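Local coordinates for appr-1-p processing domain protein (Thermus aquaticus Y51MC23, PDB 5M31) that is of unassigned function but belongs to the macro domains, compact folds with a central beta sheet between helices, at residues A26-V31 against R119-P124; F85-K90 against E104-L109. One frame throughout, in Å; residues are numbered along the deposited sequence. Where two conformers were deposited one is given.

Contact 1 of 2, residues A26-V31 against R119-P124; sequences ALVNTV and RSIALP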
loop_
_atom_site.group_PDB
_atom_site.type_symbol
_atom_site.label_atom_id
_atom_site.label_comp_id
_atom_site.label_asym_id
_atom_site.label_seq_id
_atom_site.Cartn_x
_atom_site.Cartn_y
_atom_site.Cartn_z
ATOM N N ALA A 26 -5.793 -4.938 6.761
ATOM C CA ALA A 26 -4.540 -4.335 6.318
ATOM C C ALA A 26 -4.864 -3.148 5.421
ATOM O O ALA A 26 -5.728 -3.267 4.575
ATOM C CB ALA A 26 -3.672 -5.343 5.581
ATOM N N LEU A 27 -4.132 -2.054 5.610
ATOM C CA LEU A 27 -4.162 -0.920 4.693
ATOM C C LEU A 27 -2.830 -0.789 3.996
ATOM O O LEU A 27 -1.767 -0.940 4.609
ATOM C CB LEU A 27 -4.428 0.381 5.424
ATOM C CG LEU A 27 -5.774 0.508 6.148
ATOM C CD1 LEU A 27 -5.856 1.901 6.770
ATOM C CD2 LEU A 27 -6.967 0.222 5.254
ATOM N N VAL A 28 -2.914 -0.425 2.740
ATOM C CA VAL A 28 -1.692 -0.033 1.962
ATOM C C VAL A 28 -1.519 1.478 1.929
ATOM O O VAL A 28 -2.445 2.217 1.563
ATOM C CB VAL A 28 -1.781 -0.584 0.517
ATOM C CG1 VAL A 28 -0.569 -0.150 -0.282
ATOM C CG2 VAL A 28 -1.916 -2.100 0.542
ATOM N N ASN A 29 -0.318 1.897 2.279
ATOM C CA ASN A 29 0.143 3.286 2.249
ATOM C C ASN A 29 1.186 3.363 1.146
ATOM O O ASN A 29 2.068 2.524 1.090
ATOM C CB ASN A 29 0.826 3.565 3.566
ATOM C CG ASN A 29 1.328 4.956 3.680
ATOM O OD1 ASN A 29 0.821 5.849 3.044
ATOM N ND2 ASN A 29 2.211 5.175 4.617
ATOM N N THR A 30 1.089 4.354 0.288
ATOM C CA THR A 30 2.056 4.503 -0.814
ATOM C C THR A 30 3.174 5.445 -0.341
ATOM O O THR A 30 2.910 6.583 0.119
ATOM C CB THR A 30 1.368 4.994 -2.098
ATOM O OG1 THR A 30 0.463 6.039 -1.783
ATOM C CG2 THR A 30 0.633 3.855 -2.790
ATOM N N VAL A 31 4.418 4.956 -0.388
ATOM C CA VAL A 31 5.503 5.638 0.257
ATOM C C VAL A 31 6.687 5.810 -0.703
ATOM O O VAL A 31 6.667 5.346 -1.842
ATOM C CB VAL A 31 5.959 4.974 1.570
ATOM C CG1 VAL A 31 4.791 4.924 2.526
ATOM C CG2 VAL A 31 6.536 3.585 1.301
ATOM N N ARG A 119 -6.611 -11.537 5.336
ATOM C CA ARG A 119 -7.843 -11.965 4.684
ATOM C C ARG A 119 -8.622 -10.790 4.091
ATOM O O ARG A 119 -9.591 -10.999 3.375
ATOM C CB ARG A 119 -8.768 -12.692 5.684
ATOM C CG ARG A 119 -8.112 -13.847 6.390
ATOM C CD ARG A 119 -7.617 -14.915 5.432
ATOM N NE ARG A 119 -8.656 -15.363 4.499
ATOM C CZ ARG A 119 -9.631 -16.238 4.752
ATOM N NH1 ARG A 119 -9.768 -16.852 5.946
ATOM N NH2 ARG A 119 -10.498 -16.537 3.784
ATOM N N SER A 120 -8.230 -9.567 4.433
ATOM C CA SER A 120 -8.853 -8.391 3.810
ATOM C C SER A 120 -7.875 -7.243 3.813
ATOM O O SER A 120 -7.108 -7.077 4.754
ATOM C CB SER A 120 -10.146 -7.995 4.534
ATOM O OG SER A 120 -9.884 -7.759 5.887
ATOM N N ILE A 121 -7.869 -6.480 2.718
ATOM C CA ILE A 121 -6.880 -5.423 2.515
ATOM C C ILE A 121 -7.497 -4.347 1.629
ATOM O O ILE A 121 -8.321 -4.635 0.758
ATOM C CB ILE A 121 -5.571 -5.980 1.890
ATOM C CG1 ILE A 121 -4.442 -4.954 1.900
ATOM C CG2 ILE A 121 -5.832 -6.584 0.532
ATOM C CD1 ILE A 121 -3.056 -5.592 1.800
ATOM N N ALA A 122 -7.107 -3.102 1.881
ATOM C CA ALA A 122 -7.533 -1.970 1.073
ATOM C C ALA A 122 -6.314 -1.184 0.614
ATOM O O ALA A 122 -5.379 -1.007 1.374
ATOM C CB ALA A 122 -8.462 -1.029 1.843
ATOM N N LEU A 123 -6.439 -0.688 -0.608
ATOM C CA LEU A 123 -5.371 -0.012 -1.309
ATOM C C LEU A 123 -5.872 1.301 -1.891
ATOM O O LEU A 123 -7.013 1.393 -2.340
ATOM C CB LEU A 123 -5.005 -0.791 -2.559
ATOM C CG LEU A 123 -4.283 -1.997 -2.805
ATOM C CD1 LEU A 123 -5.120 -3.143 -2.285
ATOM C CD2 LEU A 123 -4.023 -2.060 -4.314
ATOM N N PRO A 124 -4.985 2.306 -1.960
ATOM C CA PRO A 124 -5.218 3.443 -2.826
ATOM C C PRO A 124 -4.908 3.095 -4.278
ATOM O O PRO A 124 -4.396 2.053 -4.552
ATOM C CB PRO A 124 -4.219 4.488 -2.280
ATOM C CG PRO A 124 -3.096 3.697 -1.773
ATOM C CD PRO A 124 -3.628 2.331 -1.398
#
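Two backbone hydrogen bonds join Ala-26 and Val-28 to Ala-122, one on each polar group of its peptide backbone. Ala-122 N reaches Ala-26 O at 3.0 Å in the plane of that carbonyl, and Val-28 N reaches Ala-122 O at 2.9 Å. Both bonds are nearly straight, and together they make Leu-27 and Ala-122 a parallel bridge pair; the strand axes lie at 24° to each other. Nearer the start of the pair the bonding is poorer: Ala-26 N to Ser-120 O is weak, bent to 125°. A CA-H...O contact from Ile-121 CA to Ala-26 O adds to the backbone pairing.

Apolar contacts line both faces. On one, Ile-121 reaches across to the neighbouring strand at a slant: with CG1 anti to the backbone N (chi1 -170°), CG1 and CD1 lie against Ala-26 CB, and CD1 also meets Val-28 CG2 at 3.9 Å. On the other face Leu-27 CD2 touches Ala-122 CB. Beyond the bridges, Pro-124 has no N-H to offer. Its ring sets CD 3.2 Å from Val-28 O, a buried carbonyl with no hydrogen-bond partner in the model, while its CG meets Thr-30 CG2 at 3.9 Å.

These are the two central strands of the macro domain's mixed sheet. Strand 83-88 borders 26-31 on its other edge, and strand 153-157 borders 120-123. Phe-45 of helix 40-48 covers Leu-27, whereas Leu-109 of helix 99-116 packs on Val-28 and Ile-121, so helices close over both faces of the sheet.

Contact 2 of 2, residues F85-K90 against E104-L109; sequences FNFPTK and EGLKDL
Phe-87 directs its ring tip at the backbone of Gly-105, while Phe-85, two residues earlier on the same side of the strand, meets Leu-109 one helical turn further on. With CG anti to the backbone N (chi1 -175°), the Phe-87 ring extends toward the helix, where CZ lies 3.4 Å from both Gly-105 CA and Gly-105 C. Gly-105 carries no side chain, and the ring tip rests directly on its backbone, with the CA atoms of Phe-87 and Gly-105 6.4 Å apart.

Leu-109 sends its two methyls to different rings. CD1 approaches Phe-85 CD2 at 3.4 Å, the side chains crossing at about a right angle, and CD2 stands at the edge of the Phe-87 ring, 4.3 Å from CE2. Leu-106 meets Phe-87 CZ chiefly through its backbone N, at 3.5 Å, its CG lying farther off.

Strand and helix run nearly antiparallel, at 155°, with axes 8.6 Å apart at closest. Strand 83-88 and helix 99-116 begin a beta-alpha-beta crossover to parallel strand 120-123, with strand 26-31 between the two strands. With no hydrogen bond crossing, the buried contact rests on van der Waals packing of two aromatic rings against a helix face bare of side chain at Gly-105.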
loop_
_atom_site.group_PDB
_atom_site.type_symbol
_atom_site.label_atom_id
_atom_site.label_comp_id
_atom_site.label_asym_id
_atom_site.label_seq_id
_atom_site.Cartn_x
_atom_site.Cartn_y
_atom_site.Cartn_z
ATOM N N PHE A 85 0.790 -1.689 5.268
ATOM C CA PHE A 85 1.694 -2.172 4.241
ATOM C C PHE A 85 2.221 -0.926 3.511
ATOM O O PHE A 85 1.456 -0.324 2.739
ATOM C CB PHE A 85 0.987 -3.015 3.230
ATOM C CG PHE A 85 0.752 -4.479 3.642
ATOM C CD1 PHE A 85 0.377 -4.858 4.900
ATOM C CD2 PHE A 85 0.758 -5.443 2.672
ATOM C CE1 PHE A 85 0.115 -6.239 5.205
ATOM C CE2 PHE A 85 0.483 -6.782 2.940
ATOM C CZ PHE A 85 0.192 -7.179 4.226
ATOM N N ASN A 86 3.463 -0.566 3.805
ATOM C CA ASN A 86 4.067 0.668 3.294
ATOM C C ASN A 86 4.728 0.274 1.975
ATOM O O ASN A 86 5.744 -0.390 1.965
ATOM C CB ASN A 86 5.030 1.288 4.288
ATOM C CG ASN A 86 4.368 1.717 5.590
ATOM O OD1 ASN A 86 3.712 2.770 5.669
ATOM N ND2 ASN A 86 4.455 0.822 6.633
ATOM N N PHE A 87 4.043 0.646 0.893
ATOM C CA PHE A 87 4.329 0.186 -0.526
ATOM C C PHE A 87 5.098 1.298 -1.227
ATOM O O PHE A 87 4.529 2.325 -1.531
ATOM C CB PHE A 87 2.937 -0.045 -1.178
ATOM C CG PHE A 87 2.949 -0.608 -2.559
ATOM C CD1 PHE A 87 3.463 0.094 -3.626
ATOM C CD2 PHE A 87 2.267 -1.756 -2.842
ATOM C CE1 PHE A 87 3.382 -0.381 -4.924
ATOM C CE2 PHE A 87 2.136 -2.228 -4.144
ATOM C CZ PHE A 87 2.710 -1.549 -5.179
ATOM N N PRO A 88 6.381 1.087 -1.495
ATOM C CA PRO A 88 7.128 2.127 -2.180
ATOM C C PRO A 88 6.700 2.275 -3.655
ATOM O O PRO A 88 6.660 1.299 -4.378
ATOM C CB PRO A 88 8.599 1.631 -2.060
ATOM C CG PRO A 88 8.570 0.610 -1.001
ATOM C CD PRO A 88 7.249 -0.019 -1.076
ATOM N N THR A 89 6.429 3.497 -4.124
ATOM C CA THR A 89 6.093 3.680 -5.519
ATOM C C THR A 89 7.126 4.536 -6.187
ATOM O O THR A 89 7.026 4.793 -7.349
ATOM C CB THR A 89 4.767 4.395 -5.729
ATOM O OG1 THR A 89 4.830 5.701 -5.162
ATOM C CG2 THR A 89 3.604 3.661 -5.052
ATOM N N LYS A 90 8.082 4.970 -5.412
ATOM C CA LYS A 90 9.126 5.915 -5.886
ATOM C C LYS A 90 10.271 5.968 -4.868
ATOM O O LYS A 90 10.119 5.559 -3.672
ATOM C CB LYS A 90 8.503 7.280 -6.047
ATOM C CG LYS A 90 8.057 7.897 -4.720
ATOM C CD LYS A 90 7.358 9.231 -4.877
ATOM C CE LYS A 90 6.021 9.124 -5.611
ATOM N NZ LYS A 90 5.522 10.509 -5.846
ATOM N N GLU A 104 6.555 -4.124 -9.443
ATOM C CA GLU A 104 7.375 -4.901 -8.518
ATOM C C GLU A 104 6.709 -4.882 -7.132
ATOM O O GLU A 104 6.716 -5.892 -6.426
ATOM C CB GLU A 104 8.778 -4.327 -8.453
ATOM C CG GLU A 104 9.483 -4.415 -9.790
ATOM C CD GLU A 104 10.954 -4.137 -9.696
ATOM O OE1 GLU A 104 11.390 -3.651 -8.626
ATOM O OE2 GLU A 104 11.675 -4.380 -10.710
ATOM N N GLY A 105 6.121 -3.739 -6.742
ATOM C CA GLY A 105 5.431 -3.648 -5.467
ATOM C C GLY A 105 4.226 -4.603 -5.392
ATOM O O GLY A 105 3.936 -5.188 -4.308
ATOM N N LEU A 106 3.482 -4.716 -6.492
ATOM C CA LEU A 106 2.275 -5.582 -6.475
ATOM C C LEU A 106 2.651 -7.082 -6.279
ATOM O O LEU A 106 1.953 -7.824 -5.573
ATOM C CB LEU A 106 1.516 -5.428 -7.769
ATOM C CG LEU A 106 0.608 -4.215 -7.806
ATOM C CD1 LEU A 106 0.183 -3.970 -9.231
ATOM C CD2 LEU A 106 -0.604 -4.435 -6.894
ATOM N N LYS A 107 3.745 -7.518 -6.907
ATOM C CA LYS A 107 4.276 -8.841 -6.665
ATOM C C LYS A 107 4.569 -9.006 -5.170
ATOM O O LYS A 107 4.231 -10.047 -4.573
ATOM C CB LYS A 107 5.553 -9.094 -7.493
ATOM C CG LYS A 107 5.334 -9.197 -9.000
ATOM C CD LYS A 107 6.501 -9.911 -9.680
ATOM C CE LYS A 107 6.105 -10.497 -11.032
ATOM N NZ LYS A 107 6.021 -9.489 -12.125
ATOM N N ASP A 108 5.211 -8.024 -4.551
ATOM C CA ASP A 108 5.538 -8.179 -3.153
ATOM C C ASP A 108 4.328 -8.063 -2.272
ATOM O O ASP A 108 4.295 -8.593 -1.174
ATOM C CB ASP A 108 6.574 -7.178 -2.703
ATOM C CG ASP A 108 7.341 -7.660 -1.486
ATOM O OD1 ASP A 108 7.709 -8.854 -1.453
ATOM O OD2 ASP A 108 7.469 -6.908 -0.515
ATOM N N LEU A 109 3.333 -7.340 -2.745
ATOM C CA LEU A 109 2.060 -7.238 -2.002
ATOM C C LEU A 109 1.414 -8.601 -1.849
ATOM O O LEU A 109 0.970 -8.980 -0.746
ATOM C CB LEU A 109 1.144 -6.288 -2.717
ATOM C CG LEU A 109 -0.228 -6.040 -2.063
ATOM C CD1 LEU A 109 -0.065 -5.570 -0.645
ATOM C CD2 LEU A 109 -0.942 -5.007 -2.897
#

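From the N terminus, edge strand 11-15 precedes strand 26-31, the first half of contact 1; the chain then passes through helices 40-48 and 50-61 and strand 71-74 before entering strand 83-88. Contact 2 closes a short loop, 13 residues between its segments, by folding helix 99-116 back over that strand. The helix leads on to strand 120-123, which closes contact 1 across 87 intervening residues, so contact 2 nests wholly inside contact 1. The two contacts share a sheet: probable backbone hydrogen bonds link Leu-27 O to Phe-85 N and Asn-29 O to Phe-87 N, each 2.7 Å. Together they tie three adjacent strands, 120-123, 26-31 and 83-88, to one covering helix.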